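Local coordinates for protein putative xanthine dehydrogenase YAGS fad-binding subunit (Escherichia coli, PDB 5G5G) that binds a molybdenum pterin cytosine dinucleotide cofactor and probably oxidises aldehydes as the large subunit of a periplasmic aldehyde oxidase of the xanthine oxidase family, at residues C[210-213]-C[214-217]; C[225-228]-C[229-232]; C[407-411]-C[412-416]; C[423-426]-C[427-430]; C[523-526]-C[527-531]. One frame throughout, in Å; residues are numbered along the deposited sequence. Where two conformers were deposited one is given.

Contact 1: C[210-213]-C[214-217]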
loop_
_atom_site.group_PDB
_atom_site.type_symbol
_atom_site.label_atom_id
_atom_site.label_comp_id
_atom_site.label_asym_id
_atom_site.label_seq_id
_atom_site.Cartn_x
_atom_site.Cartn_y
_atom_site.Cartn_z
ATOM N N ASN C 210 -2.017 -14.759 -8.082
ATOM C CA ASN C 210 -2.908 -14.427 -9.175
ATOM C C ASN C 210 -4.357 -14.580 -8.700
ATOM O O ASN C 210 -4.679 -15.571 -8.071
ATOM C CB ASN C 210 -2.598 -15.297 -10.395
ATOM C CG ASN C 210 -3.238 -14.766 -11.666
ATOM O OD1 ASN C 210 -4.453 -14.718 -11.770
ATOM N ND2 ASN C 210 -2.431 -14.306 -12.615
ATOM N N GLN C 211 -5.209 -13.623 -9.069
ATOM C CA GLN C 211 -6.609 -13.587 -8.679
ATOM C C GLN C 211 -7.482 -14.545 -9.525
ATOM O O GLN C 211 -8.614 -14.870 -9.101
ATOM C CB GLN C 211 -7.160 -12.167 -8.861
ATOM C CG GLN C 211 -6.495 -11.089 -7.998
ATOM C CD GLN C 211 -6.934 -9.664 -8.252
ATOM O OE1 GLN C 211 -6.129 -8.728 -8.296
ATOM N NE2 GLN C 211 -8.242 -9.490 -8.442
ATOM N N MET C 212 -7.009 -14.919 -10.708
ATOM C CA MET C 212 -7.835 -15.567 -11.756
ATOM C C MET C 212 -7.104 -16.761 -12.321
ATOM O O MET C 212 -6.307 -16.626 -13.242
ATOM C CB MET C 212 -8.131 -14.566 -12.869
ATOM C CG MET C 212 -8.949 -13.354 -12.469
ATOM S SD MET C 212 -10.668 -13.912 -12.297
ATOM C CE MET C 212 -11.549 -12.444 -11.975
ATOM N N ILE C 213 -7.306 -17.923 -11.706
ATOM C CA ILE C 213 -6.472 -19.109 -11.922
ATOM C C ILE C 213 -6.645 -19.556 -13.353
ATOM O O ILE C 213 -5.657 -19.850 -14.040
ATOM C CB ILE C 213 -6.841 -20.268 -10.973
ATOM C CG1 ILE C 213 -6.507 -19.930 -9.501
ATOM C CG2 ILE C 213 -6.177 -21.598 -11.372
ATOM C CD1 ILE C 213 -4.995 -19.854 -9.219
ATOM N N ASP C 214 -7.901 -19.608 -13.812
ATOM C CA ASP C 214 -8.114 -20.156 -15.172
ATOM C C ASP C 214 -7.572 -19.211 -16.252
ATOM O O ASP C 214 -6.988 -19.679 -17.236
ATOM C CB ASP C 214 -9.583 -20.476 -15.423
ATOM C CG ASP C 214 -9.785 -21.277 -16.692
ATOM O OD1 ASP C 214 -9.243 -22.392 -16.840
ATOM O OD2 ASP C 214 -10.574 -20.790 -17.514
ATOM N N TRP C 215 -7.740 -17.899 -16.084
ATOM C CA TRP C 215 -7.218 -16.929 -17.057
ATOM C C TRP C 215 -5.706 -17.042 -17.076
ATOM O O TRP C 215 -5.094 -16.976 -18.140
ATOM C CB TRP C 215 -7.532 -15.498 -16.661
ATOM C CG TRP C 215 -8.984 -15.105 -16.804
ATOM C CD1 TRP C 215 -10.020 -15.857 -17.288
ATOM C CD2 TRP C 215 -9.505 -13.824 -16.492
ATOM N NE1 TRP C 215 -11.205 -15.101 -17.231
ATOM C CE2 TRP C 215 -10.890 -13.836 -16.790
ATOM C CE3 TRP C 215 -8.935 -12.660 -15.973
ATOM C CZ2 TRP C 215 -11.698 -12.702 -16.619
ATOM C CZ3 TRP C 215 -9.740 -11.536 -15.807
ATOM C CH2 TRP C 215 -11.113 -11.582 -16.087
ATOM N N CYS C 216 -5.112 -17.164 -15.891
ATOM C CA CYS C 216 -3.617 -17.330 -15.803
ATOM C C CYS C 216 -3.163 -18.515 -16.615
ATOM O O CYS C 216 -2.223 -18.434 -17.425
ATOM C CB CYS C 216 -3.199 -17.487 -14.341
ATOM S SG CYS C 216 -1.406 -17.616 -14.058
ATOM N N ARG C 217 -3.808 -19.648 -16.403
ATOM C CA ARG C 217 -3.430 -20.858 -17.097
ATOM C C ARG C 217 -3.509 -20.707 -18.635
ATOM O O ARG C 217 -2.570 -21.049 -19.392
ATOM C CB ARG C 217 -4.322 -21.989 -16.641
ATOM C CG ARG C 217 -3.855 -23.360 -17.053
ATOM C CD ARG C 217 -4.943 -24.329 -16.712
ATOM N NE ARG C 217 -4.732 -25.622 -17.285
ATOM C CZ ARG C 217 -5.682 -26.525 -17.469
ATOM N NH1 ARG C 217 -6.946 -26.253 -17.154
ATOM N NH2 ARG C 217 -5.362 -27.696 -18.006
#

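Contact 2: C[225-228]-C[229-232]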
loop_
_atom_site.group_PDB
_atom_site.type_symbol
_atom_site.label_atom_id
_atom_site.label_comp_id
_atom_site.label_asym_id
_atom_site.label_seq_id
_atom_site.Cartn_x
_atom_site.Cartn_y
_atom_site.Cartn_z
ATOM N N LYS C 225 3.144 -20.671 -25.931
ATOM C CA LYS C 225 2.807 -21.543 -27.103
ATOM C C LYS C 225 2.920 -23.005 -26.761
ATOM O O LYS C 225 3.562 -23.806 -27.446
ATOM C CB LYS C 225 3.656 -21.188 -28.320
ATOM C CG LYS C 225 3.567 -19.734 -28.759
ATOM C CD LYS C 225 4.561 -19.442 -29.888
ATOM C CE LYS C 225 4.053 -18.368 -30.839
ATOM N NZ LYS C 225 3.566 -18.938 -32.141
ATOM N N VAL C 226 2.277 -23.372 -25.682
ATOM C CA VAL C 226 2.234 -24.755 -25.214
ATOM C C VAL C 226 0.763 -25.122 -24.995
ATOM O O VAL C 226 -0.077 -24.232 -24.843
ATOM C CB VAL C 226 3.053 -25.021 -23.925
ATOM C CG1 VAL C 226 4.510 -24.639 -24.110
ATOM C CG2 VAL C 226 2.462 -24.327 -22.697
ATOM N N PRO C 227 0.455 -26.422 -25.000
ATOM C CA PRO C 227 -0.935 -26.832 -24.737
ATOM C C PRO C 227 -1.354 -26.437 -23.346
ATOM O O PRO C 227 -0.629 -26.671 -22.378
ATOM C CB PRO C 227 -0.869 -28.365 -24.853
ATOM C CG PRO C 227 0.208 -28.592 -25.845
ATOM C CD PRO C 227 1.273 -27.582 -25.442
ATOM N N VAL C 228 -2.535 -25.867 -23.233
ATOM C CA VAL C 228 -3.053 -25.488 -21.941
ATOM C C VAL C 228 -3.146 -26.650 -20.950
ATOM O O VAL C 228 -3.039 -26.481 -19.740
ATOM C CB VAL C 228 -4.424 -24.777 -22.112
ATOM C CG1 VAL C 228 -5.506 -25.763 -22.456
ATOM C CG2 VAL C 228 -4.779 -24.023 -20.857
ATOM N N GLU C 229 -3.338 -27.838 -21.478
ATOM C CA GLU C 229 -3.413 -29.026 -20.656
ATOM C C GLU C 229 -2.097 -29.359 -19.966
ATOM O O GLU C 229 -2.094 -30.114 -19.016
ATOM C CB GLU C 229 -3.929 -30.289 -21.440
ATOM C CG GLU C 229 -3.767 -30.318 -22.969
ATOM C CD GLU C 229 -4.694 -29.335 -23.728
ATOM O OE1 GLU C 229 -5.939 -29.372 -23.536
ATOM O OE2 GLU C 229 -4.195 -28.518 -24.543
ATOM N N ASN C 230 -0.997 -28.817 -20.464
ATOM C CA ASN C 230 0.326 -29.068 -19.912
ATOM C C ASN C 230 0.743 -28.084 -18.805
ATOM O O ASN C 230 1.869 -28.120 -18.355
ATOM C CB ASN C 230 1.329 -29.066 -21.057
ATOM C CG ASN C 230 1.226 -30.325 -21.907
ATOM O OD1 ASN C 230 0.458 -31.211 -21.601
ATOM N ND2 ASN C 230 2.036 -30.418 -22.940
ATOM N N VAL C 231 -0.189 -27.248 -18.354
ATOM C CA VAL C 231 0.094 -26.167 -17.375
ATOM C C VAL C 231 -0.817 -26.331 -16.168
ATOM O O VAL C 231 -2.046 -26.496 -16.320
ATOM C CB VAL C 231 -0.154 -24.787 -17.965
ATOM C CG1 VAL C 231 0.048 -23.682 -16.895
ATOM C CG2 VAL C 231 0.778 -24.567 -19.150
ATOM N N ARG C 232 -0.221 -26.242 -14.983
ATOM C CA ARG C 232 -0.928 -26.286 -13.744
ATOM C C ARG C 232 -0.537 -24.991 -13.013
ATOM O O ARG C 232 0.637 -24.674 -12.897
ATOM C CB ARG C 232 -0.609 -27.499 -12.880
ATOM C CG ARG C 232 -1.351 -27.537 -11.539
ATOM C CD ARG C 232 -1.098 -28.820 -10.780
ATOM N NE ARG C 232 -1.688 -28.839 -9.439
ATOM C CZ ARG C 232 -1.512 -29.804 -8.549
ATOM N NH1 ARG C 232 -0.698 -30.850 -8.775
ATOM N NH2 ARG C 232 -2.112 -29.748 -7.385
#

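Contact 3: C[407-411]-C[412-416]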
loop_
_atom_site.group_PDB
_atom_site.type_symbol
_atom_site.label_atom_id
_atom_site.label_comp_id
_atom_site.label_asym_id
_atom_site.label_seq_id
_atom_site.Cartn_x
_atom_site.Cartn_y
_atom_site.Cartn_z
ATOM N N THR C 407 -30.541 5.836 6.745
ATOM C CA THR C 407 -29.966 5.102 7.871
ATOM C C THR C 407 -28.640 5.707 8.260
ATOM O O THR C 407 -28.385 5.948 9.460
ATOM C CB THR C 407 -29.757 3.618 7.519
ATOM O OG1 THR C 407 -31.030 3.028 7.243
ATOM C CG2 THR C 407 -29.088 2.831 8.659
ATOM N N GLY C 408 -27.813 6.001 7.255
ATOM C CA GLY C 408 -26.541 6.643 7.516
ATOM C C GLY C 408 -26.639 8.005 8.166
ATOM O O GLY C 408 -25.927 8.289 9.170
ATOM N N ALA C 409 -27.525 8.849 7.633
ATOM C CA ALA C 409 -27.704 10.199 8.184
ATOM C C ALA C 409 -28.092 10.119 9.657
ATOM O O ALA C 409 -27.599 10.897 10.467
ATOM C CB ALA C 409 -28.776 10.987 7.406
ATOM N N ASP C 410 -29.029 9.214 9.984
ATOM C CA ASP C 410 -29.519 9.038 11.369
ATOM C C ASP C 410 -28.404 8.572 12.311
ATOM O O ASP C 410 -28.231 9.124 13.383
ATOM C CB ASP C 410 -30.722 8.052 11.420
ATOM C CG ASP C 410 -32.034 8.638 10.804
ATOM O OD1 ASP C 410 -32.121 9.850 10.519
ATOM O OD2 ASP C 410 -33.011 7.862 10.608
ATOM N N LYS C 411 -27.680 7.538 11.920
ATOM C CA LYS C 411 -26.625 6.989 12.749
ATOM C C LYS C 411 -25.483 7.973 12.923
ATOM O O LYS C 411 -24.931 8.080 14.010
ATOM C CB LYS C 411 -26.059 5.707 12.134
ATOM C CG LYS C 411 -24.896 5.109 12.878
ATOM C CD LYS C 411 -25.277 4.565 14.254
ATOM C CE LYS C 411 -24.083 3.973 15.028
ATOM N NZ LYS C 411 -23.178 3.215 14.129
ATOM N N PHE C 412 -25.126 8.660 11.842
ATOM C CA PHE C 412 -23.973 9.586 11.846
ATOM C C PHE C 412 -24.224 10.869 12.564
ATOM O O PHE C 412 -23.289 11.524 12.924
ATOM C CB PHE C 412 -23.617 9.896 10.400
ATOM C CG PHE C 412 -22.344 10.676 10.202
ATOM C CD1 PHE C 412 -21.115 10.069 10.261
ATOM C CD2 PHE C 412 -22.416 12.035 9.840
ATOM C CE1 PHE C 412 -19.940 10.808 9.979
ATOM C CE2 PHE C 412 -21.266 12.764 9.522
ATOM C CZ PHE C 412 -20.026 12.141 9.594
ATOM N N GLY C 413 -25.495 11.248 12.694
ATOM C CA GLY C 413 -25.863 12.531 13.234
ATOM C C GLY C 413 -25.676 13.625 12.204
ATOM O O GLY C 413 -25.199 14.735 12.538
ATOM N N TRP C 414 -26.137 13.350 10.978
ATOM C CA TRP C 414 -25.993 14.292 9.881
ATOM C C TRP C 414 -26.655 15.641 10.144
ATOM O O TRP C 414 -26.145 16.687 9.728
ATOM C CB TRP C 414 -26.556 13.676 8.603
ATOM C CG TRP C 414 -26.480 14.542 7.443
ATOM C CD1 TRP C 414 -27.507 15.187 6.855
ATOM C CD2 TRP C 414 -25.303 14.888 6.718
ATOM N NE1 TRP C 414 -27.045 15.888 5.759
ATOM C CE2 TRP C 414 -25.693 15.735 5.662
ATOM C CE3 TRP C 414 -23.947 14.532 6.829
ATOM C CZ2 TRP C 414 -24.766 16.266 4.746
ATOM C CZ3 TRP C 414 -23.035 15.055 5.895
ATOM C CH2 TRP C 414 -23.448 15.896 4.890
ATOM N N LYS C 415 -27.797 15.628 10.823
ATOM C CA LYS C 415 -28.450 16.891 11.096
ATOM C C LYS C 415 -27.656 17.848 11.989
ATOM O O LYS C 415 -27.952 19.035 12.042
ATOM C CB LYS C 415 -29.887 16.663 11.570
ATOM C CG LYS C 415 -30.734 16.093 10.424
ATOM C CD LYS C 415 -32.206 16.422 10.510
ATOM C CE LYS C 415 -32.976 15.872 9.326
ATOM N NZ LYS C 415 -33.375 14.448 9.581
ATOM N N GLN C 416 -26.617 17.369 12.634
ATOM C CA GLN C 416 -25.797 18.231 13.467
ATOM C C GLN C 416 -24.686 18.986 12.647
ATOM O O GLN C 416 -23.997 19.854 13.186
ATOM C CB GLN C 416 -25.326 17.399 14.709
ATOM C CG GLN C 416 -26.451 17.244 15.819
ATOM C CD GLN C 416 -27.717 16.373 15.474
ATOM O OE1 GLN C 416 -27.656 15.126 15.428
ATOM N NE2 GLN C 416 -28.886 17.034 15.305
HETATM O O HOH W 1 -29.163 13.319 11.854
#

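Contact 4: C[423-426]-C[427-430]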
loop_
_atom_site.group_PDB
_atom_site.type_symbol
_atom_site.label_atom_id
_atom_site.label_comp_id
_atom_site.label_asym_id
_atom_site.label_seq_id
_atom_site.Cartn_x
_atom_site.Cartn_y
_atom_site.Cartn_z
ATOM N N GLN C 423 -17.362 26.988 9.810
ATOM C CA GLN C 423 -17.808 27.625 11.037
ATOM C C GLN C 423 -17.604 26.795 12.273
ATOM O O GLN C 423 -17.939 27.261 13.361
ATOM C CB GLN C 423 -19.310 27.978 10.940
ATOM C CG GLN C 423 -19.676 28.709 9.665
ATOM C CD GLN C 423 -18.910 29.989 9.519
ATOM O OE1 GLN C 423 -18.912 30.826 10.417
ATOM N NE2 GLN C 423 -18.228 30.143 8.419
ATOM N N VAL C 424 -17.011 25.606 12.136
ATOM C CA VAL C 424 -16.853 24.711 13.259
ATOM C C VAL C 424 -15.382 24.405 13.566
ATOM O O VAL C 424 -14.666 23.903 12.716
ATOM C CB VAL C 424 -17.640 23.410 13.030
ATOM C CG1 VAL C 424 -17.493 22.508 14.235
ATOM C CG2 VAL C 424 -19.093 23.713 12.728
ATOM N N ARG C 425 -14.942 24.693 14.793
ATOM C CA ARG C 425 -13.561 24.407 15.181
ATOM C C ARG C 425 -13.535 23.423 16.330
ATOM O O ARG C 425 -14.444 23.402 17.151
ATOM C CB ARG C 425 -12.838 25.668 15.603
ATOM C CG ARG C 425 -12.646 26.706 14.507
ATOM C CD ARG C 425 -11.377 26.417 13.743
ATOM N NE ARG C 425 -10.161 26.801 14.495
ATOM C CZ ARG C 425 -9.423 27.889 14.261
ATOM N NH1 ARG C 425 -9.721 28.752 13.266
ATOM N NH2 ARG C 425 -8.371 28.114 15.043
ATOM N N ASP C 426 -12.494 22.601 16.357
ATOM C CA ASP C 426 -12.125 21.819 17.509
ATOM C C ASP C 426 -10.665 22.160 17.756
ATOM O O ASP C 426 -9.791 21.599 17.121
ATOM C CB ASP C 426 -12.323 20.343 17.239
ATOM C CG ASP C 426 -11.811 19.472 18.364
ATOM O OD1 ASP C 426 -11.512 20.001 19.456
ATOM O OD2 ASP C 426 -11.712 18.254 18.154
ATOM N N GLY C 427 -10.421 23.121 18.663
ATOM C CA GLY C 427 -9.075 23.635 18.844
ATOM C C GLY C 427 -8.604 24.302 17.553
ATOM O O GLY C 427 -9.331 25.131 16.981
ATOM N N GLU C 428 -7.433 23.895 17.065
ATOM C CA GLU C 428 -6.885 24.496 15.846
ATOM C C GLU C 428 -7.469 23.812 14.573
ATOM O O GLU C 428 -7.168 24.250 13.481
ATOM C CB GLU C 428 -5.333 24.431 15.822
ATOM C CG GLU C 428 -4.678 25.780 15.487
ATOM C CD GLU C 428 -3.126 25.835 15.542
ATOM O OE1 GLU C 428 -2.468 24.934 16.115
ATOM O OE2 GLU C 428 -2.555 26.811 15.000
ATOM N N TRP C 429 -8.302 22.783 14.726
ATOM C CA TRP C 429 -8.846 22.023 13.590
ATOM C C TRP C 429 -10.200 22.603 13.140
ATOM O O TRP C 429 -11.073 22.868 13.989
ATOM C CB TRP C 429 -9.049 20.563 13.974
ATOM C CG TRP C 429 -7.752 19.925 14.328
ATOM C CD1 TRP C 429 -7.141 19.894 15.580
ATOM C CD2 TRP C 429 -6.849 19.307 13.425
ATOM N NE1 TRP C 429 -5.931 19.243 15.497
ATOM C CE2 TRP C 429 -5.721 18.877 14.188
ATOM C CE3 TRP C 429 -6.885 19.051 12.053
ATOM C CZ2 TRP C 429 -4.618 18.235 13.601
ATOM C CZ3 TRP C 429 -5.805 18.421 11.477
ATOM C CH2 TRP C 429 -4.688 17.997 12.248
ATOM N N LEU C 430 -10.345 22.828 11.829
ATOM C CA LEU C 430 -11.655 23.076 11.203
ATOM C C LEU C 430 -12.294 21.725 10.973
ATOM O O LEU C 430 -11.661 20.825 10.397
ATOM C CB LEU C 430 -11.511 23.805 9.873
ATOM C CG LEU C 430 -10.999 25.235 9.960
ATOM C CD1 LEU C 430 -10.245 25.665 8.698
ATOM C CD2 LEU C 430 -12.156 26.172 10.253
#

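Contact 5: C[523-526]-C[527-531]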
loop_
_atom_site.group_PDB
_atom_site.type_symbol
_atom_site.label_atom_id
_atom_site.label_comp_id
_atom_site.label_asym_id
_atom_site.label_seq_id
_atom_site.Cartn_x
_atom_site.Cartn_y
_atom_site.Cartn_z
ATOM N N CYS C 523 -23.610 -28.902 -4.020
ATOM C CA CYS C 523 -24.233 -29.435 -2.837
ATOM C C CYS C 523 -25.653 -29.933 -3.107
ATOM O O CYS C 523 -26.071 -30.885 -2.463
ATOM C CB CYS C 523 -24.216 -28.443 -1.675
ATOM S SG CYS C 523 -22.591 -28.139 -0.999
ATOM N N MET C 524 -26.397 -29.315 -4.021
ATOM C CA MET C 524 -27.745 -29.778 -4.317
ATOM C C MET C 524 -27.670 -31.165 -4.965
ATOM O O MET C 524 -28.454 -32.070 -4.609
ATOM C CB MET C 524 -28.507 -28.838 -5.237
ATOM C CG MET C 524 -29.002 -27.593 -4.535
ATOM S SD MET C 524 -30.216 -27.979 -3.217
ATOM C CE MET C 524 -31.609 -28.582 -4.120
ATOM N N LYS C 525 -26.668 -31.364 -5.835
ATOM C CA LYS C 525 -26.438 -32.697 -6.388
ATOM C C LYS C 525 -25.975 -33.695 -5.305
ATOM O O LYS C 525 -26.451 -34.853 -5.247
ATOM C CB LYS C 525 -25.439 -32.625 -7.540
ATOM C CG LYS C 525 -25.091 -33.946 -8.205
ATOM C CD LYS C 525 -26.262 -34.553 -8.936
ATOM C CE LYS C 525 -25.794 -35.837 -9.580
ATOM N NZ LYS C 525 -26.810 -36.319 -10.563
ATOM N N LEU C 526 -25.100 -33.250 -4.424
ATOM C CA LEU C 526 -24.603 -34.127 -3.357
ATOM C C LEU C 526 -25.732 -34.531 -2.410
ATOM O O LEU C 526 -25.797 -35.689 -1.986
ATOM C CB LEU C 526 -23.448 -33.478 -2.605
ATOM C CG LEU C 526 -22.754 -34.267 -1.498
ATOM C CD1 LEU C 526 -22.255 -35.602 -2.009
ATOM C CD2 LEU C 526 -21.614 -33.433 -0.956
ATOM N N ARG C 527 -26.644 -33.608 -2.142
ATOM C CA ARG C 527 -27.828 -33.933 -1.345
ATOM C C ARG C 527 -28.662 -35.015 -2.025
ATOM O O ARG C 527 -29.124 -35.916 -1.350
ATOM C CB ARG C 527 -28.692 -32.702 -1.037
ATOM C CG ARG C 527 -28.094 -31.777 0.025
ATOM C CD ARG C 527 -28.637 -30.365 -0.125
ATOM N NE ARG C 527 -30.085 -30.363 0.141
ATOM C CZ ARG C 527 -30.707 -29.833 1.193
ATOM N NH1 ARG C 527 -30.044 -29.211 2.176
ATOM N NH2 ARG C 527 -32.038 -29.924 1.252
ATOM N N GLU C 528 -28.856 -34.908 -3.339
ATOM C CA GLU C 528 -29.545 -35.954 -4.102
ATOM C C GLU C 528 -28.846 -37.301 -3.977
ATOM O O GLU C 528 -29.499 -38.315 -3.777
ATOM C CB GLU C 528 -29.709 -35.562 -5.574
ATOM C CG GLU C 528 -30.662 -34.400 -5.785
ATOM C CD GLU C 528 -30.974 -34.155 -7.248
ATOM O OE1 GLU C 528 -31.810 -34.917 -7.832
ATOM O OE2 GLU C 528 -30.370 -33.223 -7.798
ATOM N N MET C 529 -27.526 -37.304 -4.087
ATOM C CA MET C 529 -26.737 -38.540 -3.974
ATOM C C MET C 529 -26.820 -39.150 -2.565
ATOM O O MET C 529 -26.936 -40.392 -2.396
ATOM C CB MET C 529 -25.295 -38.295 -4.360
ATOM C CG MET C 529 -25.094 -37.863 -5.801
ATOM S SD MET C 529 -23.423 -37.283 -6.107
ATOM C CE MET C 529 -22.498 -38.796 -5.863
ATOM N N ILE C 530 -26.791 -38.289 -1.548
ATOM C CA ILE C 530 -26.967 -38.762 -0.188
ATOM C C ILE C 530 -28.360 -39.374 -0.013
ATOM O O ILE C 530 -28.485 -40.509 0.436
ATOM C CB ILE C 530 -26.665 -37.660 0.860
ATOM C CG1 ILE C 530 -25.204 -37.268 0.789
ATOM C CG2 ILE C 530 -27.007 -38.150 2.272
ATOM C CD1 ILE C 530 -24.936 -35.884 1.372
ATOM N N ALA C 531 -29.392 -38.630 -0.396
ATOM C CA ALA C 531 -30.758 -39.107 -0.342
ATOM C C ALA C 531 -30.910 -40.485 -1.040
ATOM O O ALA C 531 -31.567 -41.401 -0.506
ATOM C CB ALA C 531 -31.704 -38.062 -0.941
#

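Contact 1: C[210-213]-C[214-217]
At the start of helix 213-224, beside the molybdenum site, M212 in the N-cap position meets W215 in a Met-aromatic contact. The M212 sulfur SD hangs over the face of the six-membered ring of W215, 4.2 Å from its centroid and only 7° off the ring normal. A bend in the thioether chain (chi2 -76°) lets M212 run alongside the indole, so that CG also lies over that face, 3.6 Å from W215 CE3, offset toward the rim. N210 prepares the turn into the helix: its OD1 accepts from M212 N at 2.8 Å, in the carbonyl plane, forming an Asx turn, while its ND2 rests 3.7 Å from C216 CB. The first helical turn is held by C216 N donating to M212 O (3.0 Å) and R217 N to I213 O (3.0 Å). Replacing N210 by alanine would remove OD1 and is likely to leave M212 N without this acceptor and the turn freer to shift. Enclosed by that turn, Q211 sends NE2 to an oxygen of the dioxothiomolybdenum ion and OE1 to G243 N and K245 N. The chemistry thus implies a buried amide fixing the backbone around a molybdenum ligand-pocket residue, with a polarisable sulfur-indole contact just beyond it.

Contact 2: C[225-228]-C[229-232]
The pyrrolidine ring of P227 lies against the N230 side-chain amide at its nitrogen end, with P227 CG 3.9 Å from N230 ND2. A second flat group, the carboxylate of E229, comes up to the same proline at another carbon, its OE2 3.3 Å from P227 CB. Both contacts belong to a single 3-10 turn, the short link by which the chain leaves helix 213-224 and enters strand 231-234. The helix itself ends in a Schellman motif with K225, of positive phi, as the C-prime residue.

Two backbone bonds of the i to i+3 kind hold the turn. N230 N donates to P227 O at 2.9 Å, and V231 N to V228 O at 3.3 Å. In each the donor stands well above the carbonyl plane, 52° and 60° out of it. N230 CG lies anti to its carbonyl carbon (chi1 -74°), which folds the amide back toward P227. With a glycine here, the proline ring would probably lose the flat group packed against it and the turn would be freer to flex.

R217, on the preceding helix, sends NE to V228 O and V231 O in two weak hydrogen bonds. Backbone bonds from N230 and R232 to L204 set the new strand at the edge of its sheet, beside strand 203-208. V226 and V231, at the two ends of the link, cross at about a right angle, methyl against methyl, with V226 CG2 3.9 Å from V231 CG2.

Contact 3: C[407-411]-C[412-416]
A409 and W414 meet at their beta carbons, CB to CB at 3.7 Å, and from there the indole turns away from the helix that carries A409. That course is set by W414 CG lying anti to the backbone N (chi1 179°), which carries the indole away from the alanine. The ring goes on to pack on P376 and V377 of helix 376-382 and on H433 and V435 of strand 429-441, while NE1 is hydrogen-bonded to D375 OD2. F412 behaves in a similar way: its CB sits 3.1 Å from G408 O, and the phenyl ring, with CG also anti to its backbone N, leads away from segment 407-411 onto L608 of strand 602-612 and into a cation-pi contact with R606.

These two aromatic residues flank the C-terminal end of helix 401-412. The last regular bond, F412 N to G408 O at 2.8 Å, runs nearly along the C=O axis. G413 then leaves the helix with positive phi, a conformation that glycine takes most easily, and the chain doubles back so that W414 N donates almost straight to A409 O at 2.9 Å, in the carbonyl plane.

The A409 carbonyl oxygen is gripped more than once. G413 N adds a weak bond at 3.1 Å, and a water donates to A409 O at 3.2 Å while accepting from K415 N at 2.9 Å, tying the helix end to the 3-10 turn 414-416.

Contact 4: C[423-426]-C[427-430]
R425 NE reaches round to the carbonyl of G427 in a nearly straight hydrogen bond of 3.1 Å (172° at the hydrogen), the oxygen lying almost in the guanidinium plane. Bends at chi2 (-87°) and chi3 (-76°) curl the arginine back over the turn, so that E428 O lies over one face of the guanidinium. Backbone hydrogen bonds close the loop: D426 N donates to W429 O at 2.8 Å, and W429 N donates to D426 O at 3.1 Å, from above the plane of the D426 carbonyl.

D426 and W429 form the hydrogen-bonded pair that ends a tight beta hairpin between strands 425-426 and 429-441, spanned by a type II' turn in which G427 takes the positive phi. R425 and L430 are the next, non-hydrogen-bonded pair.

Apolar contact on their face of the sheet is made by R425 CD against L430 CD2, 3.6 Å apart. CA-H...O contacts also cross the strands, R425 CA lying 3.2 Å from W429 O. Around the W429 ring, D426 O sits at the edge, 3.5 Å from CD1, and H596 meets the indole edge-to-face. The carboxylates have partners beyond the hairpin: D426 OD2 forms a salt bridge with R605, and E428 OE2 is hydrogen-bonded to a polar side chain of another protein chain.

Contact 5: C[523-526]-C[527-531]
M524 with R527 and L526 with I530 are neighbours along one helix, three and four residues apart, within the long helix 511-534 of the molybdopterin-binding region. M524, its thioether bent at chi2 and chi3, brings SD to 4.1 Å from R527 NE; the two chains cross obliquely. R527 CG lies anti to its carbonyl carbon (chi1 -74°), which puts it against the preceding turn, 3.3 Å from C523 O. A bend at chi3 (65°) then turns the guanidinium end, which is held outside the helix, where NH1 donates to M483 O.

The helix is amphipathic. C523, L526 and I530 look inward, onto helix 472-484 and the sheet that includes strands 447-453 and 566-574, whereas K525 and E528 lie on the exposed side. L526 CG and I530 CD1 approach to 4.0 Å on the buried side, and I530 CG1 comes within 3.2 Å of L526 O. M529, one turn beyond K525, lays its own CG 3.3 Å from K525 O.

Regular i to i+4 backbone bonds underlie these contacts. R527 N donates to C523 O and I530 N to L526 O, each at 2.8 Å; between them come E528 N to M524 O and M529 N to K525 O, the latter at 2.9 Å.

How the contacts relate
Contacts 1 and 2 bracket helix 213-224, one at its start and the other at its exit into strand 231-234, and they touch through R217; contact 1 is partly buried, near the molybdenum, and contact 2 lies at the surface. Contacts 3 and 4 sit on the other side of the chain's centre from this pair, their centres about 20 Å apart, and contact 3 packs on the sheet whose edge hairpin is contact 4. Glycines of positive phi serve a helix end in contact 3 and a hairpin turn in contact 4, the more exposed of the two. Contact 5, within uninterrupted helix, is partly buried and mainly apolar on its inner side. Sulfur-aromatic contact is particular to contact 1.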